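Local coordinates for protein glycosyl transferase (Staphylococcus aureus, PDB 5TZJ) that belongs to the family 2 glycosyl transferases, carries a TarS-type linker domain, and holds uridine-diphosphate-N-acetylglucosamine in a pocket of its N-terminal part, at residues T17-L20 and N21-K25; Q26-K30 and T31-V35; Q283-P286 and E287-A291; D328-G332 and K333-Q337; L161-N165 and D166-P170. One frame throughout, in Å; residues are numbered along the deposited sequence.

Interaction 1. Residues T17-L20 and N21-K25; sequences TELL and NSLAK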
loop_
_atom_site.group_PDB
_atom_site.type_symbol
_atom_site.label_atom_id
_atom_site.label_comp_id
_atom_site.label_asym_id
_atom_site.label_seq_id
_atom_site.Cartn_x
_atom_site.Cartn_y
_atom_site.Cartn_z
ATOM N N THR A 17 -9.316 -21.002 8.390
ATOM C CA THR A 17 -9.485 -21.381 9.790
ATOM C C THR A 17 -8.471 -20.683 10.698
ATOM O O THR A 17 -8.814 -20.276 11.817
ATOM C CB THR A 17 -9.384 -22.902 9.931
ATOM O OG1 THR A 17 -10.430 -23.513 9.162
ATOM C CG2 THR A 17 -9.542 -23.314 11.357
ATOM N N GLU A 18 -7.214 -20.555 10.263
ATOM C CA GLU A 18 -6.238 -19.912 11.144
ATOM C C GLU A 18 -6.678 -18.491 11.498
ATOM O O GLU A 18 -6.659 -18.105 12.676
ATOM C CB GLU A 18 -4.836 -19.917 10.523
ATOM C CG GLU A 18 -4.537 -21.128 9.638
ATOM C CD GLU A 18 -4.316 -22.441 10.394
ATOM O OE1 GLU A 18 -3.888 -23.402 9.729
ATOM O OE2 GLU A 18 -4.560 -22.537 11.627
ATOM N N LEU A 19 -7.164 -17.732 10.515
ATOM C CA LEU A 19 -7.669 -16.387 10.802
ATOM C C LEU A 19 -8.839 -16.420 11.781
ATOM O O LEU A 19 -8.844 -15.700 12.790
ATOM C CB LEU A 19 -8.102 -15.700 9.512
ATOM C CG LEU A 19 -8.875 -14.391 9.714
ATOM C CD1 LEU A 19 -8.121 -13.366 10.587
ATOM C CD2 LEU A 19 -9.173 -13.801 8.336
ATOM N N LEU A 20 -9.867 -17.221 11.476
ATOM C CA LEU A 20 -11.064 -17.229 12.310
ATOM C C LEU A 20 -10.757 -17.690 13.734
ATOM O O LEU A 20 -11.367 -17.185 14.678
ATOM C CB LEU A 20 -12.147 -18.098 11.672
ATOM C CG LEU A 20 -12.586 -17.648 10.270
ATOM C CD1 LEU A 20 -13.318 -18.774 9.519
ATOM C CD2 LEU A 20 -13.441 -16.402 10.334
ATOM N N ASN A 21 -9.807 -18.620 13.909
ATOM C CA ASN A 21 -9.403 -19.017 15.262
ATOM C C ASN A 21 -8.767 -17.843 15.996
ATOM O O ASN A 21 -8.997 -17.655 17.199
ATOM C CB ASN A 21 -8.412 -20.186 15.237
ATOM C CG ASN A 21 -9.048 -21.507 14.877
ATOM O OD1 ASN A 21 -10.270 -21.679 14.955
ATOM N ND2 ASN A 21 -8.209 -22.467 14.489
ATOM N N SER A 22 -7.977 -17.031 15.276
ATOM C CA SER A 22 -7.305 -15.907 15.929
ATOM C C SER A 22 -8.309 -14.829 16.316
ATOM O O SER A 22 -8.134 -14.158 17.342
ATOM C CB SER A 22 -6.211 -15.334 15.020
ATOM O OG SER A 22 -6.743 -14.370 14.124
ATOM N N LEU A 23 -9.378 -14.668 15.515
ATOM C CA LEU A 23 -10.489 -13.790 15.888
ATOM C C LEU A 23 -11.280 -14.348 17.080
ATOM O O LEU A 23 -11.666 -13.596 17.990
ATOM C CB LEU A 23 -11.386 -13.570 14.665
ATOM C CG LEU A 23 -10.625 -12.916 13.483
ATOM C CD1 LEU A 23 -11.533 -12.505 12.325
ATOM C CD2 LEU A 23 -9.906 -11.698 13.986
ATOM N N ALA A 24 -11.528 -15.660 17.109
ATOM C CA ALA A 24 -12.282 -16.204 18.238
ATOM C C ALA A 24 -11.454 -16.253 19.523
ATOM O O ALA A 24 -12.033 -16.266 20.617
ATOM C CB ALA A 24 -12.827 -17.596 17.887
ATOM N N LYS A 25 -10.124 -16.292 19.421
ATOM C CA LYS A 25 -9.232 -16.258 20.579
ATOM C C LYS A 25 -8.888 -14.843 21.048
ATOM O O LYS A 25 -8.068 -14.707 21.958
ATOM C CB LYS A 25 -7.919 -17.001 20.277
ATOM C CG LYS A 25 -8.048 -18.484 19.944
ATOM C CD LYS A 25 -7.740 -19.384 21.120
ATOM C CE LYS A 25 -8.212 -20.826 20.859
ATOM N NZ LYS A 25 -7.881 -21.238 19.459
HETATM O O HOH W 1 -5.466 -22.131 14.563
#

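Interaction 2. Residues Q26-K30 and T31-V35; sequences QDFPK and TEFEV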
loop_
_atom_site.group_PDB
_atom_site.type_symbol
_atom_site.label_atom_id
_atom_site.label_comp_id
_atom_site.label_asym_id
_atom_site.label_seq_id
_atom_site.Cartn_x
_atom_site.Cartn_y
_atom_site.Cartn_z
ATOM N N GLN A 26 -9.457 -13.791 20.442
ATOM C CA GLN A 26 -9.236 -12.440 20.954
ATOM C C GLN A 26 -9.622 -12.364 22.427
ATOM O O GLN A 26 -10.725 -12.782 22.822
ATOM C CB GLN A 26 -10.032 -11.409 20.158
ATOM C CG GLN A 26 -9.501 -11.167 18.728
ATOM C CD GLN A 26 -8.058 -10.678 18.723
ATOM O OE1 GLN A 26 -7.771 -9.563 19.152
ATOM N NE2 GLN A 26 -7.150 -11.510 18.225
ATOM N N ASP A 27 -8.698 -11.847 23.242
ATOM C CA ASP A 27 -9.011 -11.554 24.642
ATOM C C ASP A 27 -9.557 -10.129 24.708
ATOM O O ASP A 27 -8.976 -9.193 25.259
ATOM C CB ASP A 27 -7.813 -11.823 25.559
ATOM C CG ASP A 27 -6.676 -10.830 25.410
ATOM O OD1 ASP A 27 -5.895 -10.718 26.395
ATOM O OD2 ASP A 27 -6.547 -10.177 24.345
ATOM N N PHE A 28 -10.732 -10.004 24.111
ATOM C CA PHE A 28 -11.500 -8.806 23.858
ATOM C C PHE A 28 -12.930 -9.298 23.733
ATOM O O PHE A 28 -13.135 -10.395 23.186
ATOM C CB PHE A 28 -11.042 -8.117 22.563
ATOM C CG PHE A 28 -11.621 -6.755 22.376
ATOM C CD1 PHE A 28 -11.186 -5.700 23.163
ATOM C CD2 PHE A 28 -12.624 -6.527 21.434
ATOM C CE1 PHE A 28 -11.726 -4.437 23.013
ATOM C CE2 PHE A 28 -13.172 -5.266 21.275
ATOM C CZ PHE A 28 -12.723 -4.216 22.076
ATOM N N PRO A 29 -13.930 -8.553 24.214
ATOM C CA PRO A 29 -15.314 -9.060 24.167
ATOM C C PRO A 29 -15.823 -9.236 22.739
ATOM O O PRO A 29 -15.669 -8.349 21.890
ATOM C CB PRO A 29 -16.114 -7.989 24.928
ATOM C CG PRO A 29 -15.102 -7.175 25.683
ATOM C CD PRO A 29 -13.866 -7.214 24.821
ATOM N N LYS A 30 -16.429 -10.408 22.478
ATOM C CA LYS A 30 -16.992 -10.732 21.169
ATOM C C LYS A 30 -18.207 -9.872 20.844
ATOM O O LYS A 30 -18.520 -9.668 19.664
ATOM C CB LYS A 30 -17.393 -12.215 21.096
ATOM C CG LYS A 30 -16.283 -13.154 20.640
ATOM C CD LYS A 30 -15.067 -13.025 21.567
ATOM C CE LYS A 30 -14.060 -14.117 21.323
ATOM N NZ LYS A 30 -14.722 -15.449 21.444
ATOM N N THR A 31 -18.891 -9.384 21.874
ATOM C CA THR A 31 -19.944 -8.392 21.748
ATOM C C THR A 31 -19.451 -7.048 21.235
ATOM O O THR A 31 -20.270 -6.224 20.821
ATOM C CB THR A 31 -20.579 -8.180 23.126
ATOM O OG1 THR A 31 -21.430 -7.032 23.092
ATOM C CG2 THR A 31 -19.496 -7.937 24.146
ATOM N N GLU A 32 -18.150 -6.778 21.309
ATOM C CA GLU A 32 -17.631 -5.465 20.952
ATOM C C GLU A 32 -16.971 -5.436 19.581
ATOM O O GLU A 32 -16.427 -4.393 19.188
ATOM C CB GLU A 32 -16.647 -4.979 22.020
ATOM C CG GLU A 32 -17.364 -4.384 23.230
ATOM C CD GLU A 32 -18.295 -3.247 22.815
ATOM O OE1 GLU A 32 -19.512 -3.370 23.044
ATOM O OE2 GLU A 32 -17.805 -2.242 22.224
ATOM N N PHE A 33 -16.971 -6.546 18.855
ATOM C CA PHE A 33 -16.491 -6.484 17.482
ATOM C C PHE A 33 -17.338 -7.419 16.637
ATOM O O PHE A 33 -18.139 -8.218 17.147
ATOM C CB PHE A 33 -14.977 -6.784 17.359
ATOM C CG PHE A 33 -14.573 -8.222 17.621
ATOM C CD1 PHE A 33 -14.374 -8.676 18.910
ATOM C CD2 PHE A 33 -14.346 -9.105 16.582
ATOM C CE1 PHE A 33 -13.978 -9.985 19.151
ATOM C CE2 PHE A 33 -13.939 -10.416 16.822
ATOM C CZ PHE A 33 -13.749 -10.846 18.111
ATOM N N GLU A 34 -17.216 -7.237 15.330
ATOM C CA GLU A 34 -17.907 -8.045 14.353
ATOM C C GLU A 34 -16.887 -8.426 13.296
ATOM O O GLU A 34 -15.873 -7.735 13.134
ATOM C CB GLU A 34 -19.073 -7.283 13.710
ATOM C CG GLU A 34 -18.652 -6.165 12.743
ATOM C CD GLU A 34 -19.851 -5.445 12.155
ATOM O OE1 GLU A 34 -20.989 -5.901 12.397
ATOM O OE2 GLU A 34 -19.677 -4.421 11.463
ATOM N N VAL A 35 -17.136 -9.545 12.615
ATOM C CA VAL A 35 -16.260 -10.024 11.561
ATOM C C VAL A 35 -17.085 -10.004 10.296
ATOM O O VAL A 35 -18.109 -10.693 10.221
ATOM C CB VAL A 35 -15.722 -11.437 11.851
ATOM C CG1 VAL A 35 -14.756 -11.905 10.712
ATOM C CG2 VAL A 35 -15.075 -11.492 13.192
#

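Interaction 3. Residues Q283-P286 and E287-A291; sequences QAVP and ERVDA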
loop_
_atom_site.group_PDB
_atom_site.type_symbol
_atom_site.label_atom_id
_atom_site.label_comp_id
_atom_site.label_asym_id
_atom_site.label_seq_id
_atom_site.Cartn_x
_atom_site.Cartn_y
_atom_site.Cartn_z
ATOM N N GLN A 283 3.680 12.792 -15.610
ATOM C CA GLN A 283 3.206 14.073 -16.118
ATOM C C GLN A 283 2.225 14.751 -15.175
ATOM O O GLN A 283 2.033 15.973 -15.249
ATOM C CB GLN A 283 2.610 13.891 -17.527
ATOM C CG GLN A 283 3.751 13.881 -18.576
ATOM C CD GLN A 283 3.329 13.530 -20.003
ATOM O OE1 GLN A 283 2.153 13.517 -20.345
ATOM N NE2 GLN A 283 4.315 13.231 -20.842
ATOM N N ALA A 284 1.647 14.014 -14.260
ATOM C CA ALA A 284 0.862 14.638 -13.215
ATOM C C ALA A 284 1.717 15.231 -12.098
ATOM O O ALA A 284 1.142 15.911 -11.245
ATOM C CB ALA A 284 -0.088 13.598 -12.586
ATOM N N VAL A 285 3.018 14.937 -12.067
ATOM C CA VAL A 285 3.939 15.457 -11.055
ATOM C C VAL A 285 4.547 16.755 -11.584
ATOM O O VAL A 285 5.233 16.725 -12.613
ATOM C CB VAL A 285 5.024 14.419 -10.721
ATOM C CG1 VAL A 285 6.119 14.982 -9.749
ATOM C CG2 VAL A 285 4.383 13.115 -10.140
ATOM N N PRO A 286 4.272 17.909 -10.985
ATOM C CA PRO A 286 4.917 19.139 -11.476
ATOM C C PRO A 286 6.432 19.005 -11.380
ATOM O O PRO A 286 6.953 18.497 -10.397
ATOM C CB PRO A 286 4.405 20.237 -10.529
ATOM C CG PRO A 286 3.119 19.666 -9.938
ATOM C CD PRO A 286 3.419 18.161 -9.818
ATOM N N GLU A 287 7.125 19.513 -12.408
ATOM C CA GLU A 287 8.577 19.387 -12.511
ATOM C C GLU A 287 9.318 19.970 -11.310
ATOM O O GLU A 287 10.410 19.504 -10.983
ATOM C CB GLU A 287 9.048 20.081 -13.791
ATOM C CG GLU A 287 10.478 19.818 -14.192
ATOM C CD GLU A 287 10.853 20.618 -15.467
ATOM O OE1 GLU A 287 10.178 20.447 -16.509
ATOM O OE2 GLU A 287 11.786 21.462 -15.407
ATOM N N ARG A 288 8.758 20.973 -10.635
ATOM C CA ARG A 288 9.459 21.531 -9.465
ATOM C C ARG A 288 9.651 20.495 -8.366
ATOM O O ARG A 288 10.523 20.668 -7.503
ATOM C CB ARG A 288 8.675 22.721 -8.903
ATOM C CG ARG A 288 7.236 22.296 -8.353
ATOM C CD ARG A 288 6.304 23.463 -8.005
ATOM N NE ARG A 288 5.253 22.889 -7.150
ATOM C CZ ARG A 288 3.971 22.711 -7.519
ATOM N NH1 ARG A 288 3.526 23.158 -8.712
ATOM N NH2 ARG A 288 3.109 22.103 -6.688
ATOM N N VAL A 289 8.862 19.415 -8.385
ATOM C CA VAL A 289 8.963 18.424 -7.334
ATOM C C VAL A 289 10.238 17.620 -7.495
ATOM O O VAL A 289 10.725 17.037 -6.519
ATOM C CB VAL A 289 7.717 17.503 -7.351
ATOM C CG1 VAL A 289 7.839 16.386 -6.305
ATOM C CG2 VAL A 289 6.448 18.323 -7.168
ATOM N N ASP A 290 10.785 17.565 -8.719
ATOM C CA ASP A 290 11.931 16.696 -8.976
ATOM C C ASP A 290 13.118 17.105 -8.123
ATOM O O ASP A 290 13.911 16.253 -7.700
ATOM C CB ASP A 290 12.326 16.764 -10.454
ATOM C CG ASP A 290 11.255 16.201 -11.408
ATOM O OD1 ASP A 290 10.123 15.904 -10.923
ATOM O OD2 ASP A 290 11.530 16.132 -12.657
ATOM N N ALA A 291 13.223 18.399 -7.832
ATOM C CA ALA A 291 14.299 18.952 -7.010
ATOM C C ALA A 291 14.224 18.438 -5.589
ATOM O O ALA A 291 15.234 18.491 -4.862
ATOM C CB ALA A 291 14.232 20.504 -7.000
#

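Interaction 4. Residues D328-G332 and K333-Q337; sequences DIVDG and KLNIQ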
loop_
_atom_site.group_PDB
_atom_site.type_symbol
_atom_site.label_atom_id
_atom_site.label_comp_id
_atom_site.label_asym_id
_atom_site.label_seq_id
_atom_site.Cartn_x
_atom_site.Cartn_y
_atom_site.Cartn_z
ATOM N N ASP A 328 31.393 14.173 -13.653
ATOM C CA ASP A 328 32.251 14.850 -12.701
ATOM C C ASP A 328 32.002 14.251 -11.324
ATOM O O ASP A 328 30.900 13.766 -11.033
ATOM C CB ASP A 328 31.931 16.355 -12.656
ATOM C CG ASP A 328 32.178 17.056 -13.982
ATOM O OD1 ASP A 328 31.524 18.090 -14.225
ATOM O OD2 ASP A 328 32.997 16.566 -14.786
ATOM N N ILE A 329 33.007 14.334 -10.459
ATOM C CA ILE A 329 32.827 14.040 -9.043
ATOM C C ILE A 329 32.946 15.360 -8.292
ATOM O O ILE A 329 34.000 16.008 -8.319
ATOM C CB ILE A 329 33.844 13.007 -8.532
ATOM C CG1 ILE A 329 33.789 11.730 -9.401
ATOM C CG2 ILE A 329 33.551 12.652 -7.056
ATOM C CD1 ILE A 329 34.973 10.739 -9.111
ATOM N N VAL A 330 31.858 15.775 -7.656
ATOM C CA VAL A 330 31.815 17.009 -6.886
ATOM C C VAL A 330 31.252 16.689 -5.511
ATOM O O VAL A 330 30.158 16.106 -5.399
ATOM C CB VAL A 330 30.956 18.097 -7.564
ATOM C CG1 VAL A 330 30.767 19.315 -6.624
ATOM C CG2 VAL A 330 31.543 18.521 -8.881
ATOM N N ASP A 331 31.964 17.133 -4.473
ATOM C CA ASP A 331 31.557 16.912 -3.105
ATOM C C ASP A 331 31.198 15.437 -2.870
ATOM O O ASP A 331 30.174 15.117 -2.255
ATOM C CB ASP A 331 30.385 17.829 -2.767
ATOM C CG ASP A 331 30.047 17.803 -1.314
ATOM O OD1 ASP A 331 30.961 17.451 -0.519
ATOM O OD2 ASP A 331 28.878 18.126 -0.971
ATOM N N GLY A 332 32.036 14.528 -3.385
ATOM C CA GLY A 332 31.847 13.101 -3.197
ATOM C C GLY A 332 30.623 12.498 -3.884
ATOM O O GLY A 332 30.339 11.319 -3.664
ATOM N N LYS A 333 29.912 13.252 -4.728
ATOM C CA LYS A 333 28.756 12.769 -5.477
ATOM C C LYS A 333 29.004 12.914 -6.982
ATOM O O LYS A 333 29.977 13.548 -7.422
ATOM C CB LYS A 333 27.497 13.534 -5.051
ATOM C CG LYS A 333 27.222 13.418 -3.570
ATOM C CD LYS A 333 25.995 14.197 -3.236
ATOM C CE LYS A 333 25.943 14.566 -1.780
ATOM N NZ LYS A 333 25.017 15.746 -1.650
ATOM N N LEU A 334 28.139 12.295 -7.794
ATOM C CA LEU A 334 28.345 12.328 -9.244
ATOM C C LEU A 334 27.428 13.353 -9.916
ATOM O O LEU A 334 26.214 13.376 -9.683
ATOM C CB LEU A 334 28.109 10.953 -9.869
ATOM C CG LEU A 334 28.951 9.799 -9.332
ATOM C CD1 LEU A 334 28.579 8.564 -10.078
ATOM C CD2 LEU A 334 30.454 10.095 -9.449
ATOM N N ASN A 335 28.002 14.129 -10.833
ATOM C CA ASN A 335 27.259 14.985 -11.748
ATOM C C ASN A 335 27.368 14.295 -13.110
ATOM O O ASN A 335 28.437 14.276 -13.732
ATOM C CB ASN A 335 27.815 16.427 -11.789
ATOM C CG ASN A 335 27.742 17.153 -10.463
ATOM O OD1 ASN A 335 27.071 16.735 -9.514
ATOM N ND2 ASN A 335 28.432 18.285 -10.398
ATOM N N ILE A 336 26.263 13.720 -13.579
ATOM C CA ILE A 336 26.306 12.779 -14.687
ATOM C C ILE A 336 25.546 13.339 -15.871
ATOM O O ILE A 336 24.402 13.807 -15.721
ATOM C CB ILE A 336 25.687 11.424 -14.298
ATOM C CG1 ILE A 336 26.405 10.867 -13.086
ATOM C CG2 ILE A 336 25.714 10.485 -15.507
ATOM C CD1 ILE A 336 25.621 9.778 -12.440
ATOM N N GLN A 337 26.169 13.241 -17.040
ATOM C CA GLN A 337 25.511 13.371 -18.341
ATOM C C GLN A 337 25.395 11.963 -18.930
ATOM O O GLN A 337 26.426 11.308 -19.176
ATOM C CB GLN A 337 26.335 14.260 -19.272
ATOM C CG GLN A 337 25.722 14.498 -20.657
ATOM C CD GLN A 337 26.662 15.341 -21.577
ATOM O OE1 GLN A 337 27.870 15.126 -21.596
ATOM N NE2 GLN A 337 26.094 16.285 -22.313
HETATM O O HOH W 2 29.624 19.106 -12.712
HETATM O O HOH W 3 27.668 16.552 -6.720
#

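Interaction 5. Residues L161-N165 and D166-P170; sequences LLKDN and DIYFP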
loop_
_atom_site.group_PDB
_atom_site.type_symbol
_atom_site.label_atom_id
_atom_site.label_comp_id
_atom_site.label_asym_id
_atom_site.label_seq_id
_atom_site.Cartn_x
_atom_site.Cartn_y
_atom_site.Cartn_z
ATOM N N LEU A 161 -13.727 8.200 9.273
ATOM C CA LEU A 161 -12.718 8.827 8.417
ATOM C C LEU A 161 -12.869 8.346 6.994
ATOM O O LEU A 161 -12.809 9.139 6.046
ATOM C CB LEU A 161 -11.302 8.539 8.916
ATOM C CG LEU A 161 -10.213 8.925 7.907
ATOM C CD1 LEU A 161 -9.870 10.426 7.999
ATOM C CD2 LEU A 161 -9.010 8.074 8.152
ATOM N N LEU A 162 -13.086 7.048 6.830
ATOM C CA LEU A 162 -13.263 6.470 5.506
ATOM C C LEU A 162 -14.571 6.930 4.881
ATOM O O LEU A 162 -14.602 7.384 3.730
ATOM C CB LEU A 162 -13.201 4.934 5.609
ATOM C CG LEU A 162 -11.863 4.372 6.171
ATOM C CD1 LEU A 162 -11.871 2.815 6.213
ATOM C CD2 LEU A 162 -10.619 4.896 5.353
ATOM N N LYS A 163 -15.654 6.856 5.633
ATOM C CA LYS A 163 -16.952 7.074 5.006
ATOM C C LYS A 163 -17.232 8.557 4.787
ATOM O O LYS A 163 -17.755 8.927 3.731
ATOM C CB LYS A 163 -18.062 6.402 5.829
ATOM C CG LYS A 163 -17.966 4.883 5.759
ATOM C CD LYS A 163 -19.168 4.170 6.418
ATOM C CE LYS A 163 -19.040 2.664 6.204
ATOM N NZ LYS A 163 -19.988 1.850 7.025
ATOM N N ASP A 164 -16.841 9.428 5.739
ATOM C CA ASP A 164 -17.110 10.860 5.585
ATOM C C ASP A 164 -16.359 11.440 4.405
ATOM O O ASP A 164 -16.821 12.412 3.809
ATOM C CB ASP A 164 -16.739 11.641 6.844
ATOM C CG ASP A 164 -17.595 11.262 8.036
ATOM O OD1 ASP A 164 -18.603 10.541 7.846
ATOM O OD2 ASP A 164 -17.267 11.697 9.163
ATOM N N ASN A 165 -15.208 10.864 4.058
ATOM C CA ASN A 165 -14.387 11.347 2.949
ATOM C C ASN A 165 -14.484 10.475 1.718
ATOM O O ASN A 165 -13.678 10.639 0.795
ATOM C CB ASN A 165 -12.932 11.454 3.381
ATOM C CG ASN A 165 -12.764 12.446 4.479
ATOM O OD1 ASN A 165 -12.887 13.655 4.244
ATOM N ND2 ASN A 165 -12.595 11.953 5.714
ATOM N N ASP A 166 -15.429 9.532 1.695
ATOM C CA ASP A 166 -15.673 8.692 0.519
ATOM C C ASP A 166 -14.407 7.946 0.083
ATOM O O ASP A 166 -13.994 8.008 -1.078
ATOM C CB ASP A 166 -16.227 9.537 -0.627
ATOM C CG ASP A 166 -16.805 8.697 -1.741
ATOM O OD1 ASP A 166 -17.631 7.805 -1.446
ATOM O OD2 ASP A 166 -16.430 8.927 -2.911
ATOM N N ILE A 167 -13.782 7.237 1.023
ATOM C CA ILE A 167 -12.521 6.538 0.759
ATOM C C ILE A 167 -12.856 5.069 0.557
ATOM O O ILE A 167 -13.330 4.399 1.478
ATOM C CB ILE A 167 -11.500 6.741 1.883
ATOM C CG1 ILE A 167 -11.193 8.231 2.017
ATOM C CG2 ILE A 167 -10.195 5.970 1.596
ATOM C CD1 ILE A 167 -10.194 8.550 3.212
ATOM N N TYR A 168 -12.642 4.580 -0.662
ATOM C CA TYR A 168 -12.920 3.195 -1.021
ATOM C C TYR A 168 -11.721 2.648 -1.767
ATOM O O TYR A 168 -10.818 3.385 -2.148
ATOM C CB TYR A 168 -14.209 3.074 -1.857
ATOM C CG TYR A 168 -15.385 3.223 -0.932
ATOM C CD1 TYR A 168 -15.771 2.164 -0.104
ATOM C CD2 TYR A 168 -16.045 4.440 -0.794
ATOM C CE1 TYR A 168 -16.827 2.295 0.807
ATOM C CE2 TYR A 168 -17.109 4.591 0.121
ATOM C CZ TYR A 168 -17.492 3.515 0.916
ATOM O OH TYR A 168 -18.524 3.639 1.826
ATOM N N PHE A 169 -11.711 1.346 -1.953
ATOM C CA PHE A 169 -10.734 0.657 -2.787
ATOM C C PHE A 169 -11.143 0.737 -4.254
ATOM O O PHE A 169 -12.323 0.552 -4.581
ATOM C CB PHE A 169 -10.632 -0.828 -2.371
ATOM C CG PHE A 169 -10.073 -1.022 -0.976
ATOM C CD1 PHE A 169 -8.698 -0.974 -0.756
ATOM C CD2 PHE A 169 -10.911 -1.206 0.102
ATOM C CE1 PHE A 169 -8.166 -1.144 0.492
ATOM C CE2 PHE A 169 -10.376 -1.358 1.376
ATOM C CZ PHE A 169 -8.980 -1.325 1.568
ATOM N N PRO A 170 -10.200 0.964 -5.164
ATOM C CA PRO A 170 -10.498 0.715 -6.586
ATOM C C PRO A 170 -10.909 -0.740 -6.772
ATOM O O PRO A 170 -10.342 -1.638 -6.149
ATOM C CB PRO A 170 -9.168 1.012 -7.287
ATOM C CG PRO A 170 -8.474 1.969 -6.341
ATOM C CD PRO A 170 -8.850 1.519 -4.960
#

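Interaction 1. Residues T17-L20 and N21-K25
Thr17 and Asn21 sit one turn apart on helix 16-24, the helix of the beta-alpha-beta unit that links strands 3-9 and 33-39. Thr17 O takes the backbone N-H of Asn21 at 2.8 Å. The two side chains run side by side, and methyl CG2 of Thr17 lies 3.5 Å from ND2 of Asn21. Glu18 points away from the next turn, but one water joins it to Asn21: it donates to Glu18 OE2 and accepts from Asn21 ND2. OD1 of the same amide bonds to Tyr53, so both ends of the amide are engaged. Leu19 has CG anti to its backbone N (chi1 170°), and its CD1 reaches Leu23 CG at 3.9 Å. Two donors grip Leu19 O: Leu23 N, the regular helix bond, and Ser22 OG at 2.8 Å, in the carbonyl plane on a lone pair. Leu19 also packs on Val7, and Leu23 on Val5, both of strand 3-9. Leu20 packs on Val50 of helix 46-51, and its O accepts from Ala24 N at 2.9 Å.

Interaction 2. Residues Q26-K30 and T31-V35
Thr31 meets Pro29 across a tight turn between helix 16-24 and strand 33-39. Its methyl CG2 lies 3.5 Å from Pro29 CB, closer than carbons usually pack. Glu32 follows. Its backbone N bonds to Pro29 O at 3.0 Å, approaching from well above the plane of that carbonyl. CB of Glu32 approaches CE2 of the Phe28 ring at 3.6 Å. Phe33 opens the strand. Its CG stands between the backbone N and the carbonyl carbon (chi1 70°), which turns the ring back toward Phe28 and Pro29. There the edge of the ring meets Pro29 O, with CD1 3.3 Å from that oxygen. The same CD1 lies 3.7 Å from Phe28 CD2, near the plane of the Phe28 ring. The side chain of Lys30 runs alongside Phe33, and its CD is 4.0 Å from Phe33 CE1. Both phenylalanines also touch Leu101 of helix 100-111. One backbone hydrogen bond closes the turn. The other contacts are mostly apolar, so van der Waals packing chiefly joins its halves.

Interaction 3. Residues Q283-P286 and E287-A291
The chain makes a tight turn from Pro286 into residues with helical backbone angles, and Val289 N bonds to Pro286 O at 2.9 Å, nearly straight (163°). Val285 and Val289 cross at about a right angle, with Val285 CG1 3.8 Å from Val289 CB. CG2 of Val289 lies 4.0 Å from Pro286 CD. On Arg288, CG stands between the backbone N and the carbonyl carbon (chi1 64°), and the chain then runs extended to NE. This brings the guanidinium back against the proline ring. Pro286 CB lies over one face of it, toward the rim, 3.6 Å from Arg288 NH1. The charge is met by Asp243, which forms a salt bridge with NE. The turn lies between helices 271-282 and 298-305 in the TarS linker domain. Val285 and Val289 pack on helix 239-256, Pro286 and Arg288 touch Leu233 of helix 218-233, and Asp290 forms a salt bridge with Arg305 of helix 298-305.

Interaction 4. Residues D328-G332 and K333-Q337
Ile329 CG1 and Leu334 CG both stand opposite the carbonyl carbon of their own residue (chi1 -55° and -57°), which sets the two side chains side by side, with Ile329 CG1 3.7 Å from Leu334 CD2. They form a non-hydrogen-bonded pair in a beta hairpin closed by a type I' turn from Val330 to Lys333. Asp331 and Gly332 fill the turn with positive phi. Hydrogen-bonded pairs flank the Ile329-Leu334 pair. Val330 and Lys333 exchange two backbone bonds, each 2.9 Å between N of one and O of the other. Asp328 and Asn335 also exchange two backbone bonds. Asp328, Val330, Lys333 and Asn335 share the other face, where CG2 of Val330 lies 3.5 Å from ND2 of Asn335. OD1 of that amide takes the backbone N-H of Gly347, which ties the hairpin to strand 344-348. Two waters bridge the strands. One donates to Val330 O and Asn335 OD1. The other donates to Asp328 OD1 at 2.6 Å and accepts from Asn335 ND2 at 2.7 Å.

Interaction 5. Residues L161-N165 and D166-P170
Leu162 O accepts the backbone N-H of Ile167 at 2.8 Å, in a nearly straight bond (166°). A second backbone bond, 3.1 Å from Asp166 N to Lys163 O, lies inside it. Asp166 has positive phi, which turns the chain back so that both bonds can form. The side chains follow the turn. Leu162 and Ile167 cross at about a right angle, with CD2 of Leu162 3.9 Å from CG2 of Ile167. The other branch of Ile167 runs toward Asn165, and its CG1 is 3.9 Å from Asn165 CB. Ile167 O is buried by the contact and has no partner in the model. With CG beside its own backbone N (chi1 -63°), Asn165 swings its amide back to the helix. ND2 then bonds to Leu161 O at 2.8 Å, on a lone pair and in the plane of the amide. Further on, the hydroxyl end of Tyr168 comes near Lys163 CG. The amine of Lys163 bonds to Leu79 O at helix 72-81. Leu162 and Ile167 both touch Phe181 of helix 177-188. The pair of backbone bonds round Asp166, with Leu162 packed on Ile167 beyond it, is a Schellman motif that ends helix 159-164.

All five contacts are local and lie in series along the chain. Interactions 1 and 2 touch: one is in helix 16-24, the other in the turn leading to strand 33-39. Leu23 packs on Val35 between them, and the amine of Lys30 makes a weak bond back to Ala24 O. Interaction 5 ends another helix of the same N-terminal part, its centre about 27 Å from that of interaction 1. Interaction 3 lies in the helical linker, and interaction 4 on a separate small sheet. Interactions 1, 2, 3 and 5 are partly buried and combine backbone bonds with apolar packing. Interaction 3 adds a guanidinium face against a proline and salt bridges to neighbouring helices. Interaction 4 is a surface contact, where paired strand bonds and two bridging waters join the strands.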